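Local coordinates for protein polymerase cofactor VP35 (PDB 3L2A) that probably binds double-stranded RNA through its interferon inhibitory domain and so lets the virus evade the host's antiviral interferon response, at residues D19-P22 with F28-L31; Q53-D58 with Q63-Q68; Q68-V73 with P107-G112. All coordinates share one frame; numbering follows the deposited sequence. Where two conformers were deposited one is given.

Contact 1 of 3, residues D19-P22 with F28-L31; sequences DHLP and FHQL
The extended backbone at Leu21 runs beside the first turn of helix 27-41, with Leu21 CA and His29 CA 7.5 Å apart. Leu21 points its side chain at the helix. Its CD1 methyl sits over the centre of one face of the His29 imidazole in a CH-pi contact, 4.0 Å from the ring centroid and only 5° off the ring normal. The other branch, CD2, lies 4.0 Å from Phe28 CB, the two side chains crossing at about a right angle, while the phenyl group itself heads elsewhere. This loop, which meets one face and the edge of the His29 ring, links helices 10-19 and 27-41 in the helical part of the interferon inhibitory domain. In the plane of the imidazole, Pro22 O approaches His29 CE1 edge-on at 3.2 Å. Also in that plane, a water joins the loop to the helix, bridging His29 NE2 (2.8 Å) and Leu21 O (2.9 Å). His29 ND1 is hydrogen-bonded to Thr26 OG1, which with the water at NE2 holds the ring's rotation, and Tyr18 meets the imidazole edge-to-face.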
ATOM      1  N   ASP A  19       0.042  10.309   9.062  1.00 22.48           N
ATOM      2  CA  ASP A  19      -0.374  11.089  10.232  1.00 23.35           C
ATOM      3  C   ASP A  19      -1.394  10.343  11.082  1.00 22.38           C
ATOM      4  O   ASP A  19      -1.471  10.543  12.292  1.00 22.37           O
ATOM      5  CB  ASP A  19      -0.965  12.445   9.778  1.00 25.22           C
ATOM      6  CG  ASP A  19       0.092  13.531   9.609  1.00 28.54           C
ATOM      7  OD1 ASP A  19       1.274  13.329   9.961  1.00 30.38           O
ATOM      8  OD2 ASP A  19      -0.270  14.619   9.103  1.00 32.11           O
ATOM      9  N   HIS A  20      -2.223   9.504  10.471  0.50 22.36           N
ATOM     10  CA  HIS A  20      -3.193   8.785  11.276  0.50 22.61           C
ATOM     11  C   HIS A  20      -3.019   7.264  11.281  0.50 21.06           C
ATOM     12  O   HIS A  20      -3.969   6.531  11.545  0.50 21.37           O
ATOM     13  CB  HIS A  20      -4.634   9.207  10.957  0.50 24.48           C
ATOM     14  CG  HIS A  20      -5.054  10.472  11.642  0.50 26.70           C
ATOM     15  ND1 HIS A  20      -5.290  10.539  13.000  0.50 28.38           N
ATOM     16  CD2 HIS A  20      -5.287  11.716  11.159  0.50 29.91           C
ATOM     17  CE1 HIS A  20      -5.642  11.771  13.323  0.50 29.53           C
ATOM     18  NE2 HIS A  20      -5.647  12.505  12.224  0.50 30.86           N
ATOM     19  N   LEU A  21      -1.799   6.797  11.016  1.00 19.61           N
ATOM     20  CA  LEU A  21      -1.463   5.388  11.283  1.00 17.82           C
ATOM     21  C   LEU A  21      -0.667   5.183  12.580  1.00 17.85           C
ATOM     22  O   LEU A  21       0.278   5.933  12.858  1.00 18.42           O
ATOM     23  CB  LEU A  21      -0.642   4.807  10.128  1.00 17.29           C
ATOM     24  CG  LEU A  21      -1.341   4.628   8.774  1.00 15.58           C
ATOM     25  CD1 LEU A  21      -0.334   4.179   7.739  1.00 16.28           C
ATOM     26  CD2 LEU A  21      -2.500   3.578   8.856  1.00 16.32           C
ATOM     27  N   PRO A  22      -1.008   4.142  13.344  1.00 17.69           N
ATOM     28  CA  PRO A  22      -0.211   3.762  14.509  1.00 19.25           C
ATOM     29  C   PRO A  22       1.074   3.061  14.125  1.00 20.20           C
ATOM     30  O   PRO A  22       1.153   2.482  13.045  1.00 20.03           O
ATOM     31  CB  PRO A  22      -1.112   2.767  15.245  1.00 19.35           C
ATOM     32  CG  PRO A  22      -1.967   2.138  14.101  1.00 19.45           C
ATOM     33  CD  PRO A  22      -2.211   3.283  13.169  1.00 17.88           C
ATOM     34  N   PHE A  28       0.607  -1.323   6.645  1.00 15.47           N
ATOM     35  CA  PHE A  28      -0.157  -0.172   6.132  1.00 14.11           C
ATOM     36  C   PHE A  28       0.731   0.992   5.746  1.00 14.52           C
ATOM     37  O   PHE A  28       0.408   1.729   4.791  1.00 15.06           O
ATOM     38  CB  PHE A  28      -1.243   0.232   7.133  1.00 14.01           C
ATOM     39  CG  PHE A  28      -2.345  -0.772   7.202  1.00 13.60           C
ATOM     40  CD1 PHE A  28      -3.336  -0.801   6.221  1.00 15.69           C
ATOM     41  CD2 PHE A  28      -2.344  -1.751   8.203  1.00 15.49           C
ATOM     42  CE1 PHE A  28      -4.365  -1.758   6.240  1.00 18.17           C
ATOM     43  CE2 PHE A  28      -3.344  -2.717   8.231  1.00 15.09           C
ATOM     44  CZ  PHE A  28      -4.355  -2.738   7.263  1.00 17.62           C
ATOM     45  N   HIS A  29       1.838   1.175   6.466  1.00 14.57           N
ATOM     46  CA  HIS A  29       2.842   2.151   6.017  1.00 15.86           C
ATOM     47  C   HIS A  29       3.368   1.749   4.652  1.00 16.04           C
ATOM     48  O   HIS A  29       3.480   2.590   3.756  1.00 15.93           O
ATOM     49  CB  HIS A  29       3.968   2.248   7.020  1.00 17.49           C
ATOM     50  CG  HIS A  29       3.563   2.941   8.285  1.00 17.23           C
ATOM     51  ND1 HIS A  29       3.058   2.266   9.374  1.00 19.18           N
ATOM     52  CD2 HIS A  29       3.612   4.246   8.637  1.00 18.08           C
ATOM     53  CE1 HIS A  29       2.803   3.130  10.344  1.00 18.29           C
ATOM     54  NE2 HIS A  29       3.117   4.344   9.916  1.00 17.25           N
ATOM     55  N   GLN A  30       3.649   0.456   4.477  1.00 16.93           N
ATOM     56  CA  GLN A  30       4.127  -0.018   3.174  1.00 17.11           C
ATOM     57  C   GLN A  30       3.048   0.195   2.107  1.00 16.49           C
ATOM     58  O   GLN A  30       3.345   0.640   0.974  1.00 15.56           O
ATOM     59  CB  GLN A  30       4.566  -1.483   3.224  1.00 18.75           C
ATOM     60  CG  GLN A  30       5.183  -1.951   1.923  1.00 24.35           C
ATOM     61  CD  GLN A  30       6.460  -1.210   1.570  1.00 30.74           C
ATOM     62  OE1 GLN A  30       6.535  -0.526   0.537  1.00 35.74           O
ATOM     63  NE2 GLN A  30       7.461  -1.325   2.427  1.00 31.80           N
ATOM     64  N   LEU A  31       1.793  -0.082   2.478  1.00 14.80           N
ATOM     65  CA  LEU A  31       0.666   0.147   1.552  1.00 14.79           C
ATOM     66  C   LEU A  31       0.524   1.596   1.129  1.00 14.70           C
ATOM     67  O   LEU A  31       0.266   1.853  -0.045  1.00 13.49           O
ATOM     68  CB  LEU A  31      -0.641  -0.405   2.125  1.00 15.15           C
ATOM     69  CG  LEU A  31      -1.849  -0.346   1.180  1.00 14.56           C
ATOM     70  CD1 LEU A  31      -1.634  -0.990  -0.203  1.00 16.13           C
ATOM     71  CD2 LEU A  31      -3.044  -0.926   1.884  1.00 14.49           C
TER
HETATM   72  O   HOH W   1       2.591   6.719  11.246  1.00 20.95           O

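Contact 2 of 3, residues Q53-D58 with Q63-Q68; sequences QASLAD and QCALIQ
Ser55 OG is hydrogen-bonded to the carbonyl O of Glu51, one turn back in its own helix, and packs 3.9 Å from Gln68 CB across the contact. Arg72 NH1 also lies close to this hydroxyl. A chi1 of -68° sets OG beside the backbone N of Ser55, where the carbonyl of the preceding turn is within its range. The same residue's CB faces the partner helix and meets Ala65 CB at 3.6 Å. Because both side chains are so small, the backbones come close, and Ser55 CA and Ala65 CA are 5.2 Å apart. Around this point the axes of 53-57 and 63-68 approach to 8.8 Å, with 133° between their directions, so the pair is a splayed antiparallel helical hairpin joined by a short turn. Leu56 reaches in from one side: its CD2 branch touches Ala65 CB at 4.1 Å, making Ala65 the residue that both Ser55 and Leu56 close upon. The interface is small, with 128 Å² buried over both sides, and is made by these few van der Waals contacts. Helix 62-72 is sandwiched here, since its opposite flank carries Leu66, pointing away from helix 45-57 and packing on Leu31, Val32 and Ile35 of helix 27-41, while at its start Gln63 rests on Phe28 of that same helix.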
ATOM      1  N   GLN A  53     -10.403  10.463   1.973  1.00 15.46           N
ATOM      2  CA  GLN A  53     -11.228  11.373   2.757  1.00 16.55           C
ATOM      3  C   GLN A  53     -12.666  10.884   2.908  1.00 16.02           C
ATOM      4  O   GLN A  53     -13.268  11.006   3.989  1.00 17.99           O
ATOM      5  CB  GLN A  53     -11.276  12.722   2.054  1.00 17.42           C
ATOM      6  CG  GLN A  53     -10.116  13.635   2.317  1.00 20.31           C
ATOM      7  CD  GLN A  53     -10.544  15.125   2.124  1.00 26.08           C
ATOM      8  OE1 GLN A  53     -11.120  15.463   1.117  1.00 23.94           O
ATOM      9  NE2 GLN A  53     -10.299  15.974   3.125  1.00 28.73           N
ATOM     10  N   ALA A  54     -13.240  10.388   1.817  1.00 16.52           N
ATOM     11  CA  ALA A  54     -14.629   9.944   1.829  1.00 17.81           C
ATOM     12  C   ALA A  54     -14.781   8.745   2.748  1.00 17.82           C
ATOM     13  O   ALA A  54     -15.797   8.621   3.417  1.00 19.94           O
ATOM     14  CB  ALA A  54     -15.108   9.615   0.439  1.00 19.18           C
ATOM     15  N   SER A  55     -13.769   7.875   2.797  1.00 16.51           N
ATOM     16  CA  SER A  55     -13.863   6.693   3.657  1.00 16.75           C
ATOM     17  C   SER A  55     -13.765   7.069   5.111  1.00 16.86           C
ATOM     18  O   SER A  55     -14.503   6.531   5.952  1.00 17.22           O
ATOM     19  CB  SER A  55     -12.793   5.661   3.281  1.00 17.39           C
ATOM     20  OG  SER A  55     -13.093   5.126   2.003  1.00 21.20           O
ATOM     21  N   LEU A  56     -12.869   7.996   5.428  1.00 16.02           N
ATOM     22  CA  LEU A  56     -12.740   8.461   6.808  1.00 17.62           C
ATOM     23  C   LEU A  56     -14.032   9.127   7.244  1.00 19.67           C
ATOM     24  O   LEU A  56     -14.446   8.976   8.399  1.00 21.82           O
ATOM     25  CB  LEU A  56     -11.604   9.449   6.966  1.00 16.60           C
ATOM     26  CG  LEU A  56     -10.188   8.917   6.718  1.00 16.58           C
ATOM     27  CD1 LEU A  56      -9.214  10.087   6.905  1.00 21.09           C
ATOM     28  CD2 LEU A  56      -9.827   7.747   7.609  1.00 20.54           C
ATOM     29  N   ALA A  57     -14.674   9.834   6.329  1.00 21.25           N
ATOM     30  CA  ALA A  57     -15.931  10.530   6.667  1.00 23.44           C
ATOM     31  C   ALA A  57     -17.064   9.537   6.959  1.00 24.65           C
ATOM     32  O   ALA A  57     -18.009   9.862   7.710  1.00 26.64           O
ATOM     33  CB  ALA A  57     -16.325  11.479   5.562  1.00 24.20           C
ATOM     34  N   ASP A  58     -16.976   8.349   6.357  1.00 23.63           N
ATOM     35  CA  ASP A  58     -17.881   7.218   6.614  1.00 25.13           C
ATOM     36  C   ASP A  58     -17.615   6.500   7.951  1.00 24.47           C
ATOM     37  O   ASP A  58     -18.334   5.554   8.298  1.00 25.69           O
ATOM     38  CB  ASP A  58     -17.764   6.156   5.512  1.00 25.60           C
ATOM     39  CG  ASP A  58     -18.317   6.607   4.172  1.00 30.44           C
ATOM     40  OD1 ASP A  58     -19.065   7.600   4.108  1.00 34.01           O
ATOM     41  OD2 ASP A  58     -17.968   5.941   3.166  1.00 35.72           O
ATOM     42  N   GLN A  63      -6.794   2.514   8.211  1.00 13.14           N
ATOM     43  CA  GLN A  63      -6.401   1.250   7.626  1.00 13.51           C
ATOM     44  C   GLN A  63      -7.498   0.690   6.700  1.00 14.02           C
ATOM     45  O   GLN A  63      -7.215   0.220   5.576  1.00 14.99           O
ATOM     46  CB  GLN A  63      -6.081   0.267   8.753  1.00 12.74           C
ATOM     47  CG  GLN A  63      -4.874   0.686   9.611  1.00 13.11           C
ATOM     48  CD  GLN A  63      -5.285   1.394  10.882  1.00 11.77           C
ATOM     49  OE1 GLN A  63      -6.274   2.150  10.914  1.00 13.68           O
ATOM     50  NE2 GLN A  63      -4.552   1.134  11.952  1.00 12.96           N
ATOM     51  N   CYS A  64      -8.745   0.770   7.159  1.00 13.70           N
ATOM     52  CA  CYS A  64      -9.868   0.380   6.340  1.00 14.25           C
ATOM     53  C   CYS A  64      -9.961   1.260   5.108  1.00 15.15           C
ATOM     54  O   CYS A  64     -10.206   0.749   4.008  1.00 13.77           O
ATOM     55  CB  CYS A  64     -11.163   0.414   7.146  1.00 15.24           C
ATOM     56  SG  CYS A  64     -12.595  -0.101   6.186  1.00 18.75           S
ATOM     57  N   ALA A  65      -9.740   2.573   5.281  1.00 14.83           N
ATOM     58  CA  ALA A  65      -9.766   3.517   4.151  1.00 15.40           C
ATOM     59  C   ALA A  65      -8.761   3.117   3.055  1.00 14.99           C
ATOM     60  O   ALA A  65      -9.063   3.171   1.854  1.00 16.10           O
ATOM     61  CB  ALA A  65      -9.523   4.965   4.662  1.00 16.18           C
ATOM     62  N   LEU A  66      -7.579   2.657   3.474  1.00 14.00           N
ATOM     63  CA  LEU A  66      -6.566   2.213   2.519  1.00 14.71           C
ATOM     64  C   LEU A  66      -6.996   0.947   1.813  1.00 15.01           C
ATOM     65  O   LEU A  66      -6.795   0.800   0.609  1.00 15.84           O
ATOM     66  CB  LEU A  66      -5.242   2.006   3.229  1.00 14.25           C
ATOM     67  CG  LEU A  66      -4.568   3.283   3.763  1.00 14.99           C
ATOM     68  CD1 LEU A  66      -3.431   2.895   4.686  1.00 18.43           C
ATOM     69  CD2 LEU A  66      -4.047   4.164   2.601  1.00 17.10           C
ATOM     70  N   ILE A  67      -7.566   0.006   2.558  1.00 14.11           N
ATOM     71  CA  ILE A  67      -8.121  -1.181   1.897  1.00 16.03           C
ATOM     72  C   ILE A  67      -9.175  -0.786   0.857  1.00 16.41           C
ATOM     73  O   ILE A  67      -9.175  -1.275  -0.271  1.00 18.18           O
ATOM     74  CB  ILE A  67      -8.715  -2.165   2.929  1.00 17.22           C
ATOM     75  CG1 ILE A  67      -7.598  -2.756   3.797  1.00 15.71           C
ATOM     76  CG2 ILE A  67      -9.533  -3.282   2.235  1.00 18.70           C
ATOM     77  CD1 ILE A  67      -8.114  -3.628   4.954  1.00 18.89           C
ATOM     78  N   GLN A  68     -10.054   0.138   1.231  1.00 16.46           N
ATOM     79  CA  GLN A  68     -11.118   0.543   0.327  1.00 18.20           C
ATOM     80  C   GLN A  68     -10.570   1.193  -0.936  1.00 18.56           C
ATOM     81  O   GLN A  68     -11.098   0.964  -2.028  1.00 19.39           O
ATOM     82  CB  GLN A  68     -12.130   1.423   1.066  1.00 19.83           C
ATOM     83  CG  GLN A  68     -12.858   0.676   2.202  1.00 21.28           C
ATOM     84  CD  GLN A  68     -13.676  -0.535   1.768  1.00 28.15           C
ATOM     85  OE1 GLN A  68     -13.143  -1.625   1.536  1.00 32.63           O
ATOM     86  NE2 GLN A  68     -14.993  -0.370   1.738  1.00 36.42           N
TER

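Contact 3 of 3, residues Q68-V73 with P107-G112; sequences QITKRV and PKIDRG
Thr70 and Ile109 cross their side chains at about a right angle, methyl against methyl, where the helical bundle of the interferon inhibitory domain meets its beta-sheet half. Thr70 CG2 lies 3.7 Å from Ile109 CG2, and the Ile109 side chain also packs on Phe76 and Pro81. Thr70 turns OG1 into the slot between its backbone N and carbonyl carbon (chi1 69°), close enough to the helix for a hydrogen bond to Ile67 O. This hydroxyl also accepts a bond from a water at 2.8 Å, which reaches on weakly to Ile109 O, so OG1 has one partner in its own helix and one in the water between the segments. Asp110, in the 3-10 turn 109-111 that leads into strand 113-118, sets its CB against the helix backbone, 3.2 Å from Thr70 O. Lys71 brings only its aliphatic part to the turn, CG lying 3.9 Å from Asp110 O; its ammonium swings back, and NZ donates to Gln68 OE1 at 2.7 Å, in the carbonyl plane and on a lone pair. With chi1 at 81°, the Asp110 carboxylate stands off the helix and reaches it through a second water, which donates to Lys71 O at 2.8 Å and to Asp110 OD1 at 3.0 Å.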
ATOM      1  N   GLN A  68     -10.054   0.138   1.231  1.00 16.46           N
ATOM      2  CA  GLN A  68     -11.118   0.543   0.327  1.00 18.20           C
ATOM      3  C   GLN A  68     -10.570   1.193  -0.936  1.00 18.56           C
ATOM      4  O   GLN A  68     -11.098   0.964  -2.028  1.00 19.39           O
ATOM      5  CB  GLN A  68     -12.130   1.423   1.066  1.00 19.83           C
ATOM      6  CG  GLN A  68     -12.858   0.676   2.202  1.00 21.28           C
ATOM      7  CD  GLN A  68     -13.676  -0.535   1.768  1.00 28.15           C
ATOM      8  OE1 GLN A  68     -13.143  -1.625   1.536  1.00 32.63           O
ATOM      9  NE2 GLN A  68     -14.993  -0.370   1.738  1.00 36.42           N
ATOM     10  N   ILE A  69      -9.509   1.985  -0.800  1.00 17.49           N
ATOM     11  CA  ILE A  69      -8.831   2.560  -1.979  1.00 18.59           C
ATOM     12  C   ILE A  69      -8.456   1.467  -2.952  1.00 18.97           C
ATOM     13  O   ILE A  69      -8.731   1.576  -4.158  1.00 19.61           O
ATOM     14  CB  ILE A  69      -7.594   3.424  -1.606  1.00 17.96           C
ATOM     15  CG1 ILE A  69      -8.046   4.739  -0.945  1.00 18.84           C
ATOM     16  CG2 ILE A  69      -6.684   3.671  -2.852  1.00 17.75           C
ATOM     17  CD1 ILE A  69      -6.955   5.453  -0.080  1.00 20.01           C
ATOM     18  N   THR A  70      -7.864   0.396  -2.446  1.00 18.73           N
ATOM     19  CA  THR A  70      -7.371  -0.689  -3.337  1.00 20.21           C
ATOM     20  C   THR A  70      -8.511  -1.380  -4.079  1.00 22.05           C
ATOM     21  O   THR A  70      -8.325  -1.864  -5.195  1.00 22.47           O
ATOM     22  CB  THR A  70      -6.517  -1.725  -2.608  1.00 20.26           C
ATOM     23  OG1 THR A  70      -7.308  -2.498  -1.694  1.00 22.11           O
ATOM     24  CG2 THR A  70      -5.348  -1.034  -1.867  1.00 19.62           C
ATOM     25  N   LYS A  71      -9.689  -1.359  -3.465  1.00 22.90           N
ATOM     26  CA  LYS A  71     -10.897  -1.978  -4.021  1.00 25.64           C
ATOM     27  C   LYS A  71     -11.715  -1.052  -4.935  1.00 26.20           C
ATOM     28  O   LYS A  71     -12.387  -1.516  -5.868  1.00 29.14           O
ATOM     29  CB  LYS A  71     -11.776  -2.458  -2.859  1.00 27.19           C
ATOM     30  CG  LYS A  71     -11.166  -3.660  -2.119  1.00 28.59           C
ATOM     31  CD  LYS A  71     -11.768  -3.858  -0.730  1.00 30.67           C
ATOM     32  CE  LYS A  71     -13.254  -4.165  -0.755  1.00 32.74           C
ATOM     33  NZ  LYS A  71     -13.812  -4.120   0.651  1.00 34.46           N
ATOM     34  N   ARG A  72     -11.684   0.244  -4.664  0.50 25.29           N
ATOM     35  CA  ARG A  72     -12.563   1.157  -5.391  0.50 26.10           C
ATOM     36  C   ARG A  72     -11.892   1.711  -6.642  0.50 24.94           C
ATOM     37  O   ARG A  72     -12.533   1.841  -7.682  0.50 26.49           O
ATOM     38  CB  ARG A  72     -13.050   2.286  -4.482  0.50 26.80           C
ATOM     39  CG  ARG A  72     -13.906   1.793  -3.330  0.50 28.12           C
ATOM     40  CD  ARG A  72     -14.453   2.930  -2.486  0.50 30.74           C
ATOM     41  NE  ARG A  72     -15.154   2.402  -1.318  0.50 31.52           N
ATOM     42  CZ  ARG A  72     -15.324   3.052  -0.172  0.50 32.32           C
ATOM     43  NH1 ARG A  72     -14.856   4.283  -0.007  0.50 31.72           N
ATOM     44  NH2 ARG A  72     -15.979   2.462   0.814  0.50 34.37           N
ATOM     45  N   VAL A  73     -10.600   2.014  -6.534  1.00 22.50           N
ATOM     46  CA  VAL A  73      -9.904   2.769  -7.561  1.00 21.08           C
ATOM     47  C   VAL A  73      -9.330   1.797  -8.593  1.00 20.12           C
ATOM     48  O   VAL A  73      -8.468   0.988  -8.240  1.00 19.44           O
ATOM     49  CB  VAL A  73      -8.805   3.670  -6.937  1.00 20.19           C
ATOM     50  CG1 VAL A  73      -8.141   4.514  -8.004  1.00 20.38           C
ATOM     51  CG2 VAL A  73      -9.396   4.583  -5.833  1.00 20.55           C
ATOM     52  N   PRO A 107      -0.786 -12.311  -7.832  1.00 37.45           N
ATOM     53  CA  PRO A 107      -1.265 -11.597  -6.651  1.00 34.14           C
ATOM     54  C   PRO A 107      -1.851 -10.240  -7.035  1.00 32.52           C
ATOM     55  O   PRO A 107      -1.325  -9.550  -7.922  1.00 32.02           O
ATOM     56  CB  PRO A 107       0.003 -11.424  -5.807  1.00 31.97           C
ATOM     57  CG  PRO A 107       1.091 -11.411  -6.781  1.00 34.15           C
ATOM     58  CD  PRO A 107       0.686 -12.387  -7.854  1.00 36.09           C
ATOM     59  N   LYS A 108      -2.960  -9.894  -6.399  1.00 31.35           N
ATOM     60  CA  LYS A 108      -3.678  -8.677  -6.730  1.00 30.98           C
ATOM     61  C   LYS A 108      -3.678  -7.737  -5.546  1.00 27.32           C
ATOM     62  O   LYS A 108      -3.976  -8.148  -4.433  1.00 26.89           O
ATOM     63  CB  LYS A 108      -5.111  -9.012  -7.166  1.00 34.85           C
ATOM     64  CG  LYS A 108      -5.212  -9.831  -8.476  1.00 39.98           C
ATOM     65  CD  LYS A 108      -4.899  -8.975  -9.716  1.00 46.29           C
ATOM     66  CE  LYS A 108      -3.403  -8.975 -10.087  1.00 46.69           C
ATOM     67  NZ  LYS A 108      -2.974  -7.723 -10.798  1.00 49.39           N
ATOM     68  N   ILE A 109      -3.345  -6.475  -5.785  1.00 25.42           N
ATOM     69  CA  ILE A 109      -3.398  -5.481  -4.706  1.00 23.69           C
ATOM     70  C   ILE A 109      -4.777  -5.444  -4.023  1.00 24.42           C
ATOM     71  O   ILE A 109      -4.839  -5.334  -2.806  1.00 24.74           O
ATOM     72  CB  ILE A 109      -2.970  -4.089  -5.202  1.00 24.01           C
ATOM     73  CG1 ILE A 109      -1.524  -4.146  -5.726  1.00 23.86           C
ATOM     74  CG2 ILE A 109      -3.110  -3.040  -4.089  1.00 22.53           C
ATOM     75  CD1 ILE A 109      -1.083  -2.896  -6.444  1.00 25.37           C
ATOM     76  N   ASP A 110      -5.870  -5.541  -4.794  1.00 27.36           N
ATOM     77  CA  ASP A 110      -7.223  -5.439  -4.205  1.00 29.46           C
ATOM     78  C   ASP A 110      -7.631  -6.651  -3.357  1.00 30.61           C
ATOM     79  O   ASP A 110      -8.636  -6.607  -2.633  1.00 33.08           O
ATOM     80  CB  ASP A 110      -8.292  -5.045  -5.248  1.00 33.37           C
ATOM     81  CG  ASP A 110      -8.777  -6.214  -6.094  1.00 37.79           C
ATOM     82  OD1 ASP A 110      -9.809  -6.040  -6.791  1.00 43.68           O
ATOM     83  OD2 ASP A 110      -8.140  -7.284  -6.094  1.00 39.51           O
ATOM     84  N   ARG A 111      -6.832  -7.713  -3.420  1.00 31.37           N
ATOM     85  CA  ARG A 111      -7.019  -8.869  -2.544  1.00 30.78           C
ATOM     86  C   ARG A 111      -6.106  -8.830  -1.308  1.00 27.26           C
ATOM     87  O   ARG A 111      -6.098  -9.760  -0.513  1.00 27.71           O
ATOM     88  CB  ARG A 111      -6.835 -10.169  -3.312  1.00 33.19           C
ATOM     89  CG  ARG A 111      -7.855 -10.352  -4.410  1.00 39.31           C
ATOM     90  CD  ARG A 111      -7.728 -11.725  -5.030  1.00 45.75           C
ATOM     91  NE  ARG A 111      -8.744 -11.954  -6.051  1.00 52.85           N
ATOM     92  CZ  ARG A 111      -8.973 -13.133  -6.622  1.00 57.96           C
ATOM     93  NH1 ARG A 111      -8.260 -14.196  -6.267  1.00 59.44           N
ATOM     94  NH2 ARG A 111      -9.920 -13.253  -7.545  1.00 62.17           N
ATOM     95  N   GLY A 112      -5.361  -7.738  -1.135  1.00 24.75           N
ATOM     96  CA  GLY A 112      -4.588  -7.541   0.094  1.00 21.07           C
ATOM     97  C   GLY A 112      -3.077  -7.675  -0.083  1.00 19.84           C
ATOM     98  O   GLY A 112      -2.333  -7.497   0.864  1.00 19.79           O
TER
HETATM   99  O   HOH W   2      -6.026  -4.179   0.202  1.00 32.30           O
HETATM  100  O   HOH W   3     -12.176  -4.271  -6.530  1.00 42.16           O

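Overall arrangement
The three contacts follow one another along the chain, each pair of segments closing before the next opens, and their centres form a triangle: about 12 Å between contacts 1 and 2, 13 Å between 2 and 3, and 16 Å between 1 and 3. Helix 62-72 is the common element, since contacts 2 and 3 both use it and share Gln68, while Gln63 and Leu66 of contact 2 touch Leu21, Phe28 and Leu31 of contact 1. Contacts 1 and 2 lie within the helical part, whereas contact 3 couples that part to the segment entering strand 113-118. Leu31 CD1 also meets Thr70 CG2 at 4.1 Å, a direct link between contacts 1 and 3, which lie on opposite sides of the chain's centre.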